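Local coordinates for STBB protein (Escherichia coli, PDB 2JD3) that probably binds the plasmid centromere parC as a ribbon-helix-helix dimer and couples it to actin-like ParM filaments during plasmid segregation, at residues A[13-16]-A[20-23]; A[8-13]-A[42-47]; A[58-63]-A[75-80]. One frame throughout, in Å; residues are numbered along the deposited sequence.

Contact 1. Residues A[13-16]-A[20-23]; sequences YLHP and ADFQ
The carboxylate of D21 reaches back from the first turn of helix 19-29 to the loop just past the strand, where H15 N donates a hydrogen bond of 2.6 Å to D21 OD1. The donor comes from above the carboxylate plane, 36° out of it. D21 CG stands anti to its own carbonyl carbon (chi1 -58°), which sends the acid toward the peptide between L14 and H15. This is the dense part of the contact: L14 CD2 lies 3.8 Å from D21 OD1, crossing the acid at a slant, and H15 CB approaches the same oxygen to 3.6 Å from alongside. Strand 8-14 is one half of the two-stranded ribbon, and helix 19-29 the first helix, of a ribbon-helix-helix fold; the other half is the antiparallel strand of the second subunit. From the second subunit R41 forms a salt bridge with D21 OD2, so the two carboxylate oxygens have different mates. Replacing D21 by alanine would probably leave H15 N without this acceptor and cost R41 of the second subunit this salt bridge. Packing thins out toward F22, which is exposed. There P16 contributes its carbonyl rather than its ring: P16 O sits 3.5 Å from F22 CB, and the phenyl ring adds little beyond its CG and CD1.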
loop_
_atom_site.group_PDB
_atom_site.type_symbol
_atom_site.label_atom_id
_atom_site.label_comp_id
_atom_site.label_asym_id
_atom_site.label_seq_id
_atom_site.Cartn_x
_atom_site.Cartn_y
_atom_site.Cartn_z
ATOM N N TYR A 13 -5.087 -14.425 5.723
ATOM C CA TYR A 13 -4.520 -15.575 5.023
ATOM C C TYR A 13 -4.040 -15.306 3.604
ATOM O O TYR A 13 -4.734 -14.666 2.812
ATOM C CB TYR A 13 -5.540 -16.724 4.955
ATOM C CG TYR A 13 -6.004 -17.222 6.297
ATOM C CD1 TYR A 13 -7.166 -16.726 6.881
ATOM C CD2 TYR A 13 -5.243 -18.142 7.018
ATOM C CE1 TYR A 13 -7.558 -17.126 8.154
ATOM C CE2 TYR A 13 -5.625 -18.548 8.290
ATOM C CZ TYR A 13 -6.781 -18.035 8.856
ATOM O OH TYR A 13 -7.131 -18.400 10.138
ATOM N N LEU A 14 -2.855 -15.819 3.290
ATOM C CA LEU A 14 -2.293 -15.699 1.955
ATOM C C LEU A 14 -2.481 -17.063 1.279
ATOM O O LEU A 14 -2.761 -18.060 1.953
ATOM C CB LEU A 14 -0.808 -15.337 2.021
ATOM C CG LEU A 14 -0.482 -13.911 2.472
ATOM C CD1 LEU A 14 0.994 -13.620 2.251
ATOM C CD2 LEU A 14 -1.321 -12.929 1.687
ATOM N N HIS A 15 -2.333 -17.104 -0.043
ATOM C CA HIS A 15 -2.505 -18.338 -0.805
ATOM C C HIS A 15 -1.322 -18.576 -1.725
ATOM O O HIS A 15 -1.351 -18.189 -2.900
ATOM C CB HIS A 15 -3.768 -18.253 -1.646
ATOM C CG HIS A 15 -5.006 -18.020 -0.846
ATOM N ND1 HIS A 15 -5.469 -18.923 0.085
ATOM C CD2 HIS A 15 -5.873 -16.982 -0.827
ATOM C CE1 HIS A 15 -6.569 -18.451 0.643
ATOM N NE2 HIS A 15 -6.836 -17.274 0.107
ATOM N N PRO A 16 -0.269 -19.231 -1.208
ATOM C CA PRO A 16 0.947 -19.529 -1.970
ATOM C C PRO A 16 0.713 -19.965 -3.417
ATOM O O PRO A 16 1.528 -19.660 -4.294
ATOM C CB PRO A 16 1.633 -20.596 -1.121
ATOM C CG PRO A 16 0.516 -21.154 -0.271
ATOM C CD PRO A 16 -0.256 -19.938 0.080
ATOM N N ALA A 20 1.079 -13.488 -6.775
ATOM C CA ALA A 20 1.153 -12.403 -5.809
ATOM C C ALA A 20 1.396 -12.902 -4.397
ATOM O O ALA A 20 2.345 -12.471 -3.752
ATOM C CB ALA A 20 -0.118 -11.570 -5.860
ATOM N N ASP A 21 0.554 -13.809 -3.911
ATOM C CA ASP A 21 0.736 -14.319 -2.554
ATOM C C ASP A 21 2.113 -14.944 -2.374
ATOM O O ASP A 21 2.768 -14.755 -1.347
ATOM C CB ASP A 21 -0.342 -15.347 -2.206
ATOM C CG ASP A 21 -1.739 -14.785 -2.332
ATOM O OD1 ASP A 21 -2.504 -14.844 -1.344
ATOM O OD2 ASP A 21 -2.072 -14.281 -3.425
ATOM N N PHE A 22 2.565 -15.683 -3.379
ATOM C CA PHE A 22 3.866 -16.319 -3.281
ATOM C C PHE A 22 4.979 -15.287 -3.251
ATOM O O PHE A 22 5.917 -15.406 -2.478
ATOM C CB PHE A 22 4.099 -17.273 -4.452
ATOM C CG PHE A 22 5.319 -18.130 -4.287
ATOM C CD1 PHE A 22 5.329 -19.173 -3.359
ATOM C CD2 PHE A 22 6.475 -17.869 -5.018
ATOM C CE1 PHE A 22 6.471 -19.939 -3.158
ATOM C CE2 PHE A 22 7.623 -18.628 -4.825
ATOM C CZ PHE A 22 7.624 -19.665 -3.895
ATOM N N GLN A 23 4.882 -14.276 -4.096
ATOM C CA GLN A 23 5.908 -13.246 -4.135
ATOM C C GLN A 23 5.960 -12.514 -2.789
ATOM O O GLN A 23 7.018 -12.030 -2.375
ATOM C CB GLN A 23 5.633 -12.278 -5.291
ATOM C CG GLN A 23 6.560 -11.096 -5.337
ATOM C CD GLN A 23 6.461 -10.310 -6.635
ATOM O OE1 GLN A 23 6.809 -9.121 -6.680
ATOM N NE2 GLN A 23 6.003 -10.972 -7.706
#

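Contact 2. Residues A[8-13]-A[42-47]; sequences KKYTLY and NAFISG
Y10 and F44 are brought together by different first torsions: Y10 CG stands anti to its carbonyl carbon (chi1 -64°), whereas F44 CG stands anti to its backbone N (chi1 -171°) and carries the phenyl ring off helix 33-53 toward the strand. The two side chains cross at about a right angle. F44 CE2 comes over one face of the Y10 ring, 4.3 Å above its plane and displaced toward the rim, and the nearest atoms are Y10 CD2 and F44 CZ at 4.2 Å. The ring centroids are 5.4 Å apart and the planes 39° from each other. L12 adds a second apolar touch, its CD2 lying 4.3 Å from F44 CD1. F44 therefore bridges two strand residues that alternate with K9, T11 and Y13, whose CB atoms lie on the other side of the ribbon; in ribbon-helix-helix repressors that outer face is the one that reads DNA, and the same use is likely here. Behind the phenyl ring the helix is stitched by its own polar groups: N42 O accepts from both S46 N and S46 OG, the latter at 2.6 Å, which satisfies the buried serine hydroxyl within the helix. Between the subunits the aromatic cluster continues, since F40 of the second subunit meets F44 edge-to-face and also packs steeply against Y10. Strand 8-14 pairs antiparallel with its counterpart in that subunit, and helix 33-53 lies beneath the resulting two-stranded ribbon, with F44 reaching from this part of it to the strand of its own chain.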
loop_
_atom_site.group_PDB
_atom_site.type_symbol
_atom_site.label_atom_id
_atom_site.label_comp_id
_atom_site.label_asym_id
_atom_site.label_seq_id
_atom_site.Cartn_x
_atom_site.Cartn_y
_atom_site.Cartn_z
ATOM N N LYS A 8 -5.274 -4.216 19.454
ATOM C CA LYS A 8 -6.192 -5.029 18.662
ATOM C C LYS A 8 -5.415 -6.046 17.836
ATOM O O LYS A 8 -4.258 -5.820 17.486
ATOM C CB LYS A 8 -7.011 -4.128 17.738
ATOM C CG LYS A 8 -8.139 -4.822 16.990
ATOM C CD LYS A 8 -9.211 -5.351 17.935
ATOM C CE LYS A 8 -10.612 -5.123 17.367
ATOM N NZ LYS A 8 -10.798 -5.716 16.009
ATOM N N LYS A 9 -6.050 -7.169 17.523
ATOM C CA LYS A 9 -5.390 -8.218 16.749
ATOM C C LYS A 9 -6.146 -8.589 15.478
ATOM O O LYS A 9 -7.374 -8.648 15.474
ATOM C CB LYS A 9 -5.209 -9.462 17.616
ATOM C CG LYS A 9 -4.694 -10.670 16.871
ATOM C CD LYS A 9 -4.434 -11.810 17.828
ATOM C CE LYS A 9 -4.058 -13.091 17.103
ATOM N NZ LYS A 9 -3.587 -14.159 18.042
ATOM N N TYR A 10 -5.405 -8.825 14.399
ATOM C CA TYR A 10 -6.019 -9.203 13.139
ATOM C C TYR A 10 -5.362 -10.444 12.552
ATOM O O TYR A 10 -4.142 -10.629 12.646
ATOM C CB TYR A 10 -5.957 -8.051 12.135
ATOM C CG TYR A 10 -6.757 -6.845 12.557
ATOM C CD1 TYR A 10 -6.268 -5.963 13.518
ATOM C CD2 TYR A 10 -8.021 -6.602 12.028
ATOM C CE1 TYR A 10 -7.020 -4.870 13.945
ATOM C CE2 TYR A 10 -8.785 -5.509 12.452
ATOM C CZ TYR A 10 -8.276 -4.652 13.410
ATOM O OH TYR A 10 -9.026 -3.588 13.852
ATOM N N THR A 11 -6.193 -11.292 11.950
ATOM C CA THR A 11 -5.744 -12.535 11.337
ATOM C C THR A 11 -6.071 -12.524 9.851
ATOM O O THR A 11 -7.200 -12.238 9.469
ATOM C CB THR A 11 -6.437 -13.749 11.999
ATOM O OG1 THR A 11 -5.901 -13.946 13.315
ATOM C CG2 THR A 11 -6.227 -15.010 11.178
ATOM N N LEU A 12 -5.090 -12.840 9.013
ATOM C CA LEU A 12 -5.314 -12.848 7.572
ATOM C C LEU A 12 -4.629 -14.051 6.917
ATOM O O LEU A 12 -3.701 -14.630 7.484
ATOM C CB LEU A 12 -4.809 -11.529 6.965
ATOM C CG LEU A 12 -3.311 -11.233 7.031
ATOM C CD1 LEU A 12 -2.630 -11.795 5.796
ATOM C CD2 LEU A 12 -3.075 -9.747 7.093
ATOM N N TYR A 13 -5.087 -14.425 5.723
ATOM C CA TYR A 13 -4.520 -15.575 5.023
ATOM C C TYR A 13 -4.040 -15.306 3.604
ATOM O O TYR A 13 -4.734 -14.666 2.812
ATOM C CB TYR A 13 -5.540 -16.724 4.955
ATOM C CG TYR A 13 -6.004 -17.222 6.297
ATOM C CD1 TYR A 13 -7.166 -16.726 6.881
ATOM C CD2 TYR A 13 -5.243 -18.142 7.018
ATOM C CE1 TYR A 13 -7.558 -17.126 8.154
ATOM C CE2 TYR A 13 -5.625 -18.548 8.290
ATOM C CZ TYR A 13 -6.781 -18.035 8.856
ATOM O OH TYR A 13 -7.131 -18.400 10.138
ATOM N N ASN A 42 2.818 -2.157 9.627
ATOM C CA ASN A 42 3.042 -1.106 8.641
ATOM C C ASN A 42 2.474 -1.485 7.272
ATOM O O ASN A 42 1.811 -0.679 6.611
ATOM C CB ASN A 42 4.535 -0.816 8.524
ATOM C CG ASN A 42 5.045 0.067 9.646
ATOM O OD1 ASN A 42 6.172 -0.097 10.107
ATOM N ND2 ASN A 42 4.225 1.021 10.079
ATOM N N ALA A 43 2.728 -2.717 6.855
ATOM C CA ALA A 43 2.233 -3.184 5.576
ATOM C C ALA A 43 0.712 -3.191 5.595
ATOM O O ALA A 43 0.067 -2.851 4.605
ATOM C CB ALA A 43 2.763 -4.569 5.293
ATOM N N PHE A 44 0.136 -3.575 6.728
ATOM C CA PHE A 44 -1.314 -3.619 6.876
ATOM C C PHE A 44 -1.911 -2.200 6.852
ATOM O O PHE A 44 -2.761 -1.895 6.012
ATOM C CB PHE A 44 -1.672 -4.316 8.192
ATOM C CG PHE A 44 -3.136 -4.607 8.356
ATOM C CD1 PHE A 44 -3.762 -5.566 7.563
ATOM C CD2 PHE A 44 -3.885 -3.952 9.328
ATOM C CE1 PHE A 44 -5.114 -5.874 7.738
ATOM C CE2 PHE A 44 -5.236 -4.249 9.516
ATOM C CZ PHE A 44 -5.852 -5.213 8.717
ATOM N N ILE A 45 -1.453 -1.338 7.765
ATOM C CA ILE A 45 -1.952 0.034 7.847
ATOM C C ILE A 45 -1.867 0.785 6.514
ATOM O O ILE A 45 -2.840 1.407 6.081
ATOM C CB ILE A 45 -1.215 0.851 8.945
ATOM C CG1 ILE A 45 -1.535 0.272 10.327
ATOM C CG2 ILE A 45 -1.656 2.309 8.895
ATOM C CD1 ILE A 45 -0.847 0.961 11.488
ATOM N N SER A 46 -0.712 0.723 5.859
ATOM C CA SER A 46 -0.561 1.407 4.582
ATOM C C SER A 46 -1.438 0.751 3.515
ATOM O O SER A 46 -1.888 1.412 2.576
ATOM C CB SER A 46 0.904 1.404 4.152
ATOM O OG SER A 46 1.401 0.091 4.182
ATOM N N GLY A 47 -1.674 -0.548 3.659
ATOM C CA GLY A 47 -2.527 -1.249 2.714
ATOM C C GLY A 47 -3.935 -0.688 2.840
ATOM O O GLY A 47 -4.603 -0.390 1.855
#

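Contact 3. Residues A[58-63]-A[75-80]; sequences PVLLTA and VTLLSQ
L77 projects from helix 71-82 toward helix 56-64 and meets L60 and L61 there, where the two backbones come to 7.1 Å between the CA atoms of L60 and L77. L77 CB has no partner within 4.2 Å on the other segment; the branch point does the first touching: L77 CG lies 4.0 Å from L60 CB and 4.1 Å from L60 CG, so the two leucines meet near the base of the L60 side chain. From there the branches part. L77 CD1 turns away from L60 CB, while L77 CD2 runs deeper, toward the adjoining residue of the other helix, and comes against L61 CD2, methyl to methyl. The same L77 CD2 also lies 4.0 Å from L60 O, brushing the backbone of helix 56-64. L61 offers that methyl because its CG stands anti to the carbonyl carbon (chi1 -71°), which brings CD2 round to face L77; L61 also packs on L50 of helix 33-53 and on S46 of the second subunit. L57 and I64 also pack against L77, which thus lies along one side of helix 56-64. Two hydroxyls make bonds within their own segments: T62 OG1 donates to P58 O at 3.0 Å, nearly in line with the carbonyl, and S79 OG donates to T76 O at 2.9 Å, an oxygen that also accepts from Q80 N. Between the two segments the contact is apolar, methyl and methine groups meeting one another and, in one place, a backbone oxygen. Such an association depends on the fit of three leucines, of which only L61 is buried, and has no directional bond between these segments to fix how one helix is turned against the other.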
loop_
_atom_site.group_PDB
_atom_site.type_symbol
_atom_site.label_atom_id
_atom_site.label_comp_id
_atom_site.label_asym_id
_atom_site.label_seq_id
_atom_site.Cartn_x
_atom_site.Cartn_y
_atom_site.Cartn_z
ATOM N N PRO A 58 -6.182 -1.448 -3.348
ATOM C CA PRO A 58 -5.454 -2.607 -2.824
ATOM C C PRO A 58 -5.685 -3.913 -3.580
ATOM O O PRO A 58 -4.865 -4.819 -3.495
ATOM C CB PRO A 58 -5.867 -2.664 -1.348
ATOM C CG PRO A 58 -7.164 -1.958 -1.318
ATOM C CD PRO A 58 -7.004 -0.825 -2.302
ATOM N N VAL A 59 -6.776 -4.041 -4.323
ATOM C CA VAL A 59 -6.940 -5.281 -5.078
ATOM C C VAL A 59 -6.306 -5.108 -6.468
ATOM O O VAL A 59 -5.927 -6.073 -7.109
ATOM C CB VAL A 59 -8.447 -5.765 -5.127
ATOM C CG1 VAL A 59 -9.360 -4.729 -4.489
ATOM C CG2 VAL A 59 -8.863 -6.106 -6.543
ATOM N N LEU A 60 -6.153 -3.875 -6.921
ATOM C CA LEU A 60 -5.495 -3.635 -8.204
ATOM C C LEU A 60 -3.991 -3.920 -8.043
ATOM O O LEU A 60 -3.355 -4.505 -8.926
ATOM C CB LEU A 60 -5.674 -2.172 -8.636
ATOM C CG LEU A 60 -6.523 -1.770 -9.844
ATOM C CD1 LEU A 60 -7.366 -2.921 -10.325
ATOM C CD2 LEU A 60 -7.394 -0.598 -9.444
ATOM N N LEU A 61 -3.418 -3.481 -6.922
ATOM C CA LEU A 61 -1.997 -3.698 -6.677
ATOM C C LEU A 61 -1.744 -5.169 -6.480
ATOM O O LEU A 61 -0.769 -5.703 -6.997
ATOM C CB LEU A 61 -1.497 -2.948 -5.438
ATOM C CG LEU A 61 -1.345 -1.424 -5.417
ATOM C CD1 LEU A 61 -0.492 -1.060 -4.217
ATOM C CD2 LEU A 61 -0.677 -0.917 -6.662
ATOM N N THR A 62 -2.609 -5.836 -5.729
ATOM C CA THR A 62 -2.397 -7.258 -5.510
ATOM C C THR A 62 -2.402 -7.961 -6.851
ATOM O O THR A 62 -1.489 -8.721 -7.168
ATOM C CB THR A 62 -3.487 -7.883 -4.645
ATOM O OG1 THR A 62 -3.374 -7.395 -3.309
ATOM C CG2 THR A 62 -3.343 -9.381 -4.633
ATOM N N ALA A 63 -3.432 -7.680 -7.641
ATOM C CA ALA A 63 -3.598 -8.279 -8.951
ATOM C C ALA A 63 -2.412 -8.046 -9.905
ATOM O O ALA A 63 -1.950 -8.978 -10.562
ATOM C CB ALA A 63 -4.895 -7.769 -9.572
ATOM N N VAL A 75 1.888 4.577 -9.282
ATOM C CA VAL A 75 1.402 5.904 -9.648
ATOM C C VAL A 75 0.293 5.790 -10.686
ATOM O O VAL A 75 -0.702 6.516 -10.635
ATOM C CB VAL A 75 2.535 6.799 -10.213
ATOM C CG1 VAL A 75 2.002 8.185 -10.506
ATOM C CG2 VAL A 75 3.675 6.890 -9.221
ATOM N N THR A 76 0.462 4.862 -11.619
ATOM C CA THR A 76 -0.524 4.648 -12.667
ATOM C C THR A 76 -1.866 4.184 -12.105
ATOM O O THR A 76 -2.897 4.825 -12.323
ATOM C CB THR A 76 -0.016 3.624 -13.672
ATOM O OG1 THR A 76 1.178 4.130 -14.285
ATOM C CG2 THR A 76 -1.071 3.350 -14.733
ATOM N N LEU A 77 -1.860 3.068 -11.386
ATOM C CA LEU A 77 -3.088 2.567 -10.785
ATOM C C LEU A 77 -3.710 3.681 -9.942
ATOM O O LEU A 77 -4.928 3.831 -9.870
ATOM C CB LEU A 77 -2.773 1.358 -9.913
ATOM C CG LEU A 77 -2.865 -0.023 -10.559
ATOM C CD1 LEU A 77 -2.603 0.044 -12.042
ATOM C CD2 LEU A 77 -1.879 -0.941 -9.885
ATOM N N LEU A 78 -2.851 4.472 -9.315
ATOM C CA LEU A 78 -3.288 5.571 -8.475
ATOM C C LEU A 78 -4.108 6.608 -9.233
ATOM O O LEU A 78 -5.129 7.097 -8.744
ATOM C CB LEU A 78 -2.069 6.250 -7.873
ATOM C CG LEU A 78 -1.971 6.207 -6.363
ATOM C CD1 LEU A 78 -0.692 6.902 -5.960
ATOM C CD2 LEU A 78 -3.182 6.875 -5.729
ATOM N N SER A 79 -3.647 6.963 -10.429
ATOM C CA SER A 79 -4.343 7.972 -11.212
ATOM C C SER A 79 -5.577 7.402 -11.887
ATOM O O SER A 79 -6.613 8.067 -11.961
ATOM C CB SER A 79 -3.403 8.580 -12.250
ATOM O OG SER A 79 -2.901 7.577 -13.091
ATOM N N GLN A 80 -5.469 6.170 -12.375
ATOM C CA GLN A 80 -6.596 5.522 -13.034
ATOM C C GLN A 80 -7.698 5.272 -12.026
ATOM O O GLN A 80 -8.823 4.982 -12.384
ATOM C CB GLN A 80 -6.167 4.180 -13.632
ATOM C CG GLN A 80 -5.403 4.293 -14.933
ATOM C CD GLN A 80 -6.261 4.838 -16.060
ATOM O OE1 GLN A 80 -5.769 5.105 -17.157
ATOM N NE2 GLN A 80 -7.558 5.002 -15.797
#

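Overall arrangement
From the N terminus, strand 8-14 supplies one side of both contact 1 and contact 2. Contact 1 closes first, across the short turn into helix 19-29; contact 2 closes later, when helix 33-53 returns to the strand, so the loop of contact 1 nests inside that of contact 2. Contact 3 follows in series, closing the connection between helices 56-64 and 71-82, with its centre about 19 Å from that of contact 2 and across the chain's centre. Helix 56-64 meets the ribbon-helix-helix part where A20 CB approaches T62 O at 3.4 Å and G47 O approaches P58 CB at 4.1 Å. All three contacts also touch the second subunit.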